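Local atomic coordinates of Tll1590 protein (Thermosynechococcus elongatus, PDB entry 6LDQ), a protein that is a sucrose-phosphate synthase family protein with a glycosyl transferase 4-like domain of the GT-B clan, built on a Rossmann-like alpha/beta fold. Residues L10-H14 against Y80-L86; Y106-H110 against Y211-F215. All coordinates share one frame; numbering follows the deposited sequence.

Contact 1. Residues L10-H14 against Y80-L86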
loop_
_atom_site.group_PDB
_atom_site.type_symbol
_atom_site.label_atom_id
_atom_site.label_comp_id
_atom_site.label_asym_id
_atom_site.label_seq_id
_atom_site.Cartn_x
_atom_site.Cartn_y
_atom_site.Cartn_z
ATOM N N LEU A 10 5.496 1.106 1.365
ATOM C CA LEU A 10 4.420 0.955 0.395
ATOM C C LEU A 10 4.351 -0.524 0.031
ATOM O O LEU A 10 5.385 -1.192 -0.097
ATOM C CB LEU A 10 4.653 1.810 -0.857
ATOM C CG LEU A 10 4.291 3.312 -0.861
ATOM C CD1 LEU A 10 4.755 4.060 0.367
ATOM C CD2 LEU A 10 4.787 3.985 -2.141
ATOM N N ILE A 11 3.139 -1.047 -0.096
ATOM C CA ILE A 11 2.958 -2.463 -0.389
ATOM C C ILE A 11 2.068 -2.604 -1.614
ATOM O O ILE A 11 0.967 -2.045 -1.648
ATOM C CB ILE A 11 2.338 -3.223 0.797
ATOM C CG1 ILE A 11 3.314 -3.273 1.964
ATOM C CG2 ILE A 11 1.980 -4.649 0.384
ATOM C CD1 ILE A 11 2.667 -3.718 3.236
ATOM N N SER A 12 2.554 -3.360 -2.611
ATOM C CA SER A 12 1.863 -3.732 -3.836
ATOM C C SER A 12 2.223 -5.196 -4.123
ATOM O O SER A 12 3.099 -5.498 -4.939
ATOM C CB SER A 12 2.242 -2.825 -4.999
ATOM O OG SER A 12 1.508 -3.150 -6.161
ATOM N N VAL A 13 1.526 -6.113 -3.442
ATOM C CA VAL A 13 1.698 -7.552 -3.663
ATOM C C VAL A 13 1.878 -7.837 -5.146
ATOM O O VAL A 13 2.889 -8.419 -5.562
ATOM C CB VAL A 13 0.512 -8.350 -3.108
ATOM C CG1 VAL A 13 0.775 -9.867 -3.280
ATOM C CG2 VAL A 13 0.236 -7.984 -1.654
ATOM N N HIS A 14 0.912 -7.415 -5.956
ATOM C CA HIS A 14 1.077 -7.463 -7.406
ATOM C C HIS A 14 1.770 -6.195 -7.914
ATOM O O HIS A 14 2.935 -6.222 -8.312
ATOM C CB HIS A 14 -0.281 -7.641 -8.103
ATOM C CG HIS A 14 -0.169 -8.028 -9.545
ATOM N ND1 HIS A 14 0.237 -7.145 -10.523
ATOM C CD2 HIS A 14 -0.403 -9.204 -10.173
ATOM C CE1 HIS A 14 0.244 -7.759 -11.692
ATOM N NE2 HIS A 14 -0.142 -9.009 -11.507
ATOM N N TYR A 80 4.812 -15.688 -12.247
ATOM C CA TYR A 80 3.791 -14.656 -12.395
ATOM C C TYR A 80 2.413 -15.228 -12.085
ATOM O O TYR A 80 1.942 -16.159 -12.751
ATOM C CB TYR A 80 3.796 -14.052 -13.798
ATOM C CG TYR A 80 2.712 -13.009 -13.924
ATOM C CD1 TYR A 80 2.906 -11.722 -13.437
ATOM C CD2 TYR A 80 1.471 -13.327 -14.472
ATOM C CE1 TYR A 80 1.916 -10.775 -13.515
ATOM C CE2 TYR A 80 0.467 -12.384 -14.553
ATOM C CZ TYR A 80 0.696 -11.111 -14.079
ATOM O OH TYR A 80 -0.299 -10.171 -14.161
ATOM N N ILE A 81 1.752 -14.651 -11.086
ATOM C CA ILE A 81 0.408 -15.036 -10.692
ATOM C C ILE A 81 -0.499 -13.821 -10.889
ATOM O O ILE A 81 -0.193 -12.749 -10.370
ATOM C CB ILE A 81 0.347 -15.526 -9.236
ATOM C CG1 ILE A 81 1.194 -16.800 -9.082
ATOM C CG2 ILE A 81 -1.080 -15.788 -8.818
ATOM C CD1 ILE A 81 1.490 -17.166 -7.648
ATOM N N PRO A 82 -1.594 -13.941 -11.630
ATOM C CA PRO A 82 -2.484 -12.790 -11.807
ATOM C C PRO A 82 -3.248 -12.485 -10.527
ATOM O O PRO A 82 -3.345 -13.308 -9.617
ATOM C CB PRO A 82 -3.420 -13.233 -12.936
ATOM C CG PRO A 82 -3.455 -14.727 -12.820
ATOM C CD PRO A 82 -2.095 -15.152 -12.304
ATOM N N ARG A 83 -3.786 -11.264 -10.472
ATOM C CA ARG A 83 -4.417 -10.764 -9.248
ATOM C C ARG A 83 -5.543 -11.675 -8.772
ATOM O O ARG A 83 -5.720 -11.872 -7.564
ATOM C CB ARG A 83 -4.928 -9.332 -9.471
ATOM C CG ARG A 83 -5.985 -9.172 -10.565
ATOM C CD ARG A 83 -6.677 -7.826 -10.457
ATOM N NE ARG A 83 -7.534 -7.528 -11.606
ATOM C CZ ARG A 83 -8.862 -7.542 -11.558
ATOM N NH1 ARG A 83 -9.465 -7.837 -10.417
ATOM N NH2 ARG A 83 -9.581 -7.252 -12.641
ATOM N N GLU A 84 -6.296 -12.265 -9.704
ATOM C CA GLU A 84 -7.428 -13.124 -9.349
ATOM C C GLU A 84 -7.012 -14.454 -8.721
ATOM O O GLU A 84 -7.888 -15.217 -8.291
ATOM C CB GLU A 84 -8.294 -13.366 -10.594
ATOM C CG GLU A 84 -7.564 -14.067 -11.725
ATOM C CD GLU A 84 -6.973 -13.123 -12.757
ATOM O OE1 GLU A 84 -6.668 -13.608 -13.869
ATOM O OE2 GLU A 84 -6.795 -11.915 -12.472
ATOM N N LYS A 85 -5.717 -14.752 -8.652
ATOM C CA LYS A 85 -5.217 -15.946 -7.975
ATOM C C LYS A 85 -4.258 -15.607 -6.837
ATOM O O LYS A 85 -3.591 -16.506 -6.312
ATOM C CB LYS A 85 -4.514 -16.875 -8.972
ATOM C CG LYS A 85 -5.448 -17.614 -9.920
ATOM C CD LYS A 85 -6.157 -18.759 -9.216
ATOM C CE LYS A 85 -7.423 -19.151 -9.953
ATOM N NZ LYS A 85 -7.178 -20.319 -10.836
ATOM N N LEU A 86 -4.158 -14.334 -6.447
ATOM C CA LEU A 86 -3.153 -13.951 -5.465
ATOM C C LEU A 86 -3.627 -14.103 -4.028
ATOM O O LEU A 86 -2.784 -14.283 -3.140
ATOM C CB LEU A 86 -2.700 -12.498 -5.704
ATOM C CG LEU A 86 -1.578 -12.374 -6.739
ATOM C CD1 LEU A 86 -1.097 -10.931 -6.869
ATOM C CD2 LEU A 86 -0.411 -13.293 -6.369
#
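H14 and Y80 meet where two loops of the Rossmann-like GT-B domain come together. One loop follows strand 8-11, in the middle of the sheet. The other runs from strand 68-73 to helix 90-104. The contact is small, with 217 Å² buried in all, and H14 supplies the largest share.

The imidazole of H14 reaches across with its CG anti to the backbone N (chi1 -166°). Its NE2 donates a hydrogen bond to OH of Y80, at 2.9 Å. The N-H...O angle is 149°, so the bond is somewhat bent, although the oxygen lies almost in the imidazole plane. The two rings meet rim to rim, and neither covers the face of the other. Their planes stand at 84°.

The same imidazole edge has other neighbours. CD2 of H14 lies 3.6 Å from the carbonyl O of I81. CD1 of L86 sits near the ring plane and also touches CB of H14, at 3.6 Å. CD2 thus has a polar and an apolar neighbour, while NE2 faces Y80.

V13 and L86 are buried, whereas H14 is exposed. V13 also packs on L90 and F93 of helix 90-104, and L86 on R52 of strand 47-52. The loop 80-86 turns through a short 3-10 segment at 83-84, and the bond from N of L86 to O of R83 spans this turn. Across the contact, V13 and L86 run past each other in opposite directions, with CG1 of V13 at 4.2 Å from CD1 of L86.

Contact 2. Residues Y106-H110 against Y211-F215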
loop_
_atom_site.group_PDB
_atom_site.type_symbol
_atom_site.label_atom_id
_atom_site.label_comp_id
_atom_site.label_asym_id
_atom_site.label_seq_id
_atom_site.Cartn_x
_atom_site.Cartn_y
_atom_site.Cartn_z
ATOM N N TYR A 106 8.071 0.491 10.569
ATOM C CA TYR A 106 7.356 1.478 9.751
ATOM C C TYR A 106 6.168 2.139 10.443
ATOM O O TYR A 106 5.141 1.479 10.682
ATOM C CB TYR A 106 6.873 0.822 8.453
ATOM C CG TYR A 106 7.962 0.111 7.680
ATOM C CD1 TYR A 106 8.934 0.822 6.992
ATOM C CD2 TYR A 106 8.029 -1.272 7.658
ATOM C CE1 TYR A 106 9.943 0.175 6.284
ATOM C CE2 TYR A 106 9.028 -1.937 6.954
ATOM C CZ TYR A 106 9.979 -1.217 6.266
ATOM O OH TYR A 106 10.974 -1.880 5.581
ATOM N N PRO A 107 6.254 3.444 10.760
ATOM C CA PRO A 107 5.099 4.138 11.360
ATOM C C PRO A 107 3.958 4.371 10.393
ATOM O O PRO A 107 2.856 4.715 10.828
ATOM C CB PRO A 107 5.691 5.485 11.828
ATOM C CG PRO A 107 6.971 5.652 11.030
ATOM C CD PRO A 107 7.495 4.246 10.883
ATOM N N LEU A 108 4.206 4.281 9.102
ATOM C CA LEU A 108 3.171 4.441 8.096
ATOM C C LEU A 108 3.356 3.324 7.089
ATOM O O LEU A 108 4.483 3.000 6.692
ATOM C CB LEU A 108 3.243 5.808 7.404
ATOM C CG LEU A 108 2.210 6.223 6.351
ATOM C CD1 LEU A 108 1.983 7.746 6.457
ATOM C CD2 LEU A 108 2.697 5.866 4.953
ATOM N N ILE A 109 2.250 2.709 6.713
ATOM C CA ILE A 109 2.244 1.684 5.686
ATOM C C ILE A 109 1.134 2.040 4.714
ATOM O O ILE A 109 -0.006 2.244 5.136
ATOM C CB ILE A 109 2.020 0.279 6.275
ATOM C CG1 ILE A 109 3.098 -0.057 7.319
ATOM C CG2 ILE A 109 2.022 -0.740 5.161
ATOM C CD1 ILE A 109 3.113 -1.551 7.712
ATOM N N HIS A 110 1.465 2.116 3.425
ATOM C CA HIS A 110 0.523 2.531 2.385
ATOM C C HIS A 110 0.344 1.362 1.425
ATOM O O HIS A 110 1.266 1.017 0.684
ATOM C CB HIS A 110 1.017 3.794 1.667
ATOM C CG HIS A 110 0.075 4.315 0.620
ATOM N ND1 HIS A 110 0.329 5.468 -0.096
ATOM C CD2 HIS A 110 -1.106 3.834 0.154
ATOM C CE1 HIS A 110 -0.659 5.680 -0.950
ATOM N NE2 HIS A 110 -1.545 4.707 -0.815
ATOM N N TYR A 211 0.156 12.101 4.524
ATOM C CA TYR A 211 0.996 11.459 5.532
ATOM C C TYR A 211 1.200 12.382 6.729
ATOM O O TYR A 211 0.933 12.013 7.878
ATOM C CB TYR A 211 2.351 11.078 4.920
ATOM C CG TYR A 211 2.321 10.030 3.809
ATOM C CD1 TYR A 211 1.130 9.402 3.423
ATOM C CD2 TYR A 211 3.492 9.672 3.149
ATOM C CE1 TYR A 211 1.115 8.462 2.407
ATOM C CE2 TYR A 211 3.499 8.741 2.140
ATOM C CZ TYR A 211 2.301 8.126 1.772
ATOM O OH TYR A 211 2.322 7.196 0.760
ATOM N N ARG A 212 1.634 13.615 6.467
ATOM C CA ARG A 212 1.910 14.533 7.562
ATOM C C ARG A 212 0.645 14.864 8.345
ATOM O O ARG A 212 0.668 14.916 9.578
ATOM C CB ARG A 212 2.582 15.787 7.008
ATOM C CG ARG A 212 3.903 15.478 6.310
ATOM C CD ARG A 212 4.745 16.732 6.105
ATOM N NE ARG A 212 4.474 17.317 4.799
ATOM C CZ ARG A 212 3.547 18.242 4.581
ATOM N NH1 ARG A 212 3.352 18.721 3.359
ATOM N NH2 ARG A 212 2.808 18.682 5.592
ATOM N N GLN A 213 -0.471 15.069 7.647
ATOM C CA GLN A 213 -1.756 15.255 8.318
ATOM C C GLN A 213 -2.051 14.109 9.283
ATOM O O GLN A 213 -2.400 14.334 10.448
ATOM C CB GLN A 213 -2.871 15.351 7.276
ATOM C CG GLN A 213 -3.456 16.718 7.069
ATOM C CD GLN A 213 -4.441 16.718 5.919
ATOM O OE1 GLN A 213 -4.299 17.480 4.961
ATOM N NE2 GLN A 213 -5.430 15.837 5.994
ATOM N N LEU A 214 -1.940 12.872 8.796
ATOM C CA LEU A 214 -2.124 11.698 9.648
ATOM C C LEU A 214 -1.211 11.739 10.870
ATOM O O LEU A 214 -1.653 11.492 11.998
ATOM C CB LEU A 214 -1.854 10.427 8.844
ATOM C CG LEU A 214 -2.946 9.887 7.927
ATOM C CD1 LEU A 214 -2.709 8.404 7.707
ATOM C CD2 LEU A 214 -4.318 10.124 8.542
ATOM N N PHE A 215 0.073 12.030 10.656
ATOM C CA PHE A 215 1.038 11.995 11.750
ATOM C C PHE A 215 0.733 13.057 12.799
ATOM O O PHE A 215 0.892 12.813 14.001
ATOM C CB PHE A 215 2.460 12.190 11.216
ATOM C CG PHE A 215 3.031 10.990 10.510
ATOM C CD1 PHE A 215 2.975 9.723 11.084
ATOM C CD2 PHE A 215 3.647 11.133 9.277
ATOM C CE1 PHE A 215 3.525 8.623 10.439
ATOM C CE2 PHE A 215 4.185 10.037 8.621
ATOM C CZ PHE A 215 4.136 8.778 9.212
#
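L108 of strand 108-110 points its side chain at the ring of Y211 on helix 211-215, and the two side chains cross at about a right angle. CD2 of L108 lies over the middle of one ring face. It is 3.9 Å from the ring centroid and only 9° off the normal, which makes a CH-pi contact. The other branch, CD1, covers the root of the same ring, 3.5 Å from CG of Y211. Both methyls thus rest on the same face of the ring, one over its centre and one near CG.

The far end of Y211 is held by H110. The OH of Y211 and ND1 of H110 share a hydrogen bond of 2.8 Å, at an angle of 160°. The oxygen lies in the imidazole plane and ND1 lies in the phenol plane, yet the two rings are turned at 90° to each other. With CG anti to the backbone N, the imidazole of H110 extends toward the helix. Its other nitrogen, NE2, is bonded to OG1 of T134. Both nitrogens are therefore engaged, which fixes the rotation of the ring.

F215, one helical turn after Y211, packs at the start of the strand. Its CZ is 3.6 Å from CB of L108. Its CE1 rests against P107, with CB of the proline at 4.1 Å. L108 is thus gripped between two aromatic side chains of the helix.

The helix lies across one face of the sheet, its axis 10.9 Å from that of the strand segment. Y211 also touches I8 of strand 8-11 and L132 of strand 130-134, the neighbours of strand 108-112 in the sheet, and meets W45 edge-to-face.

In the fold
Contact 1 and contact 2 both start from the middle of the same sheet. Strands 8-11 and 108-112 are parallel neighbours there, and N of I11 is 2.9 Å from O of H110, a probable hydrogen bond. The seam also has an apolar contact: CD1 of I11 lies 3.6 Å from CG2 of I109. L10 also reaches contact 2 directly: its CD1 packs 4.0 Å from OH of Y211 on the helix. The centres of the two contacts are about 23 Å apart, on opposite sides of the centre of the chain. Contact 1 joins loops beyond the end of strand 8-11, whereas contact 2 seats the last helix on the sheet. Along the chain they follow one another without overlap.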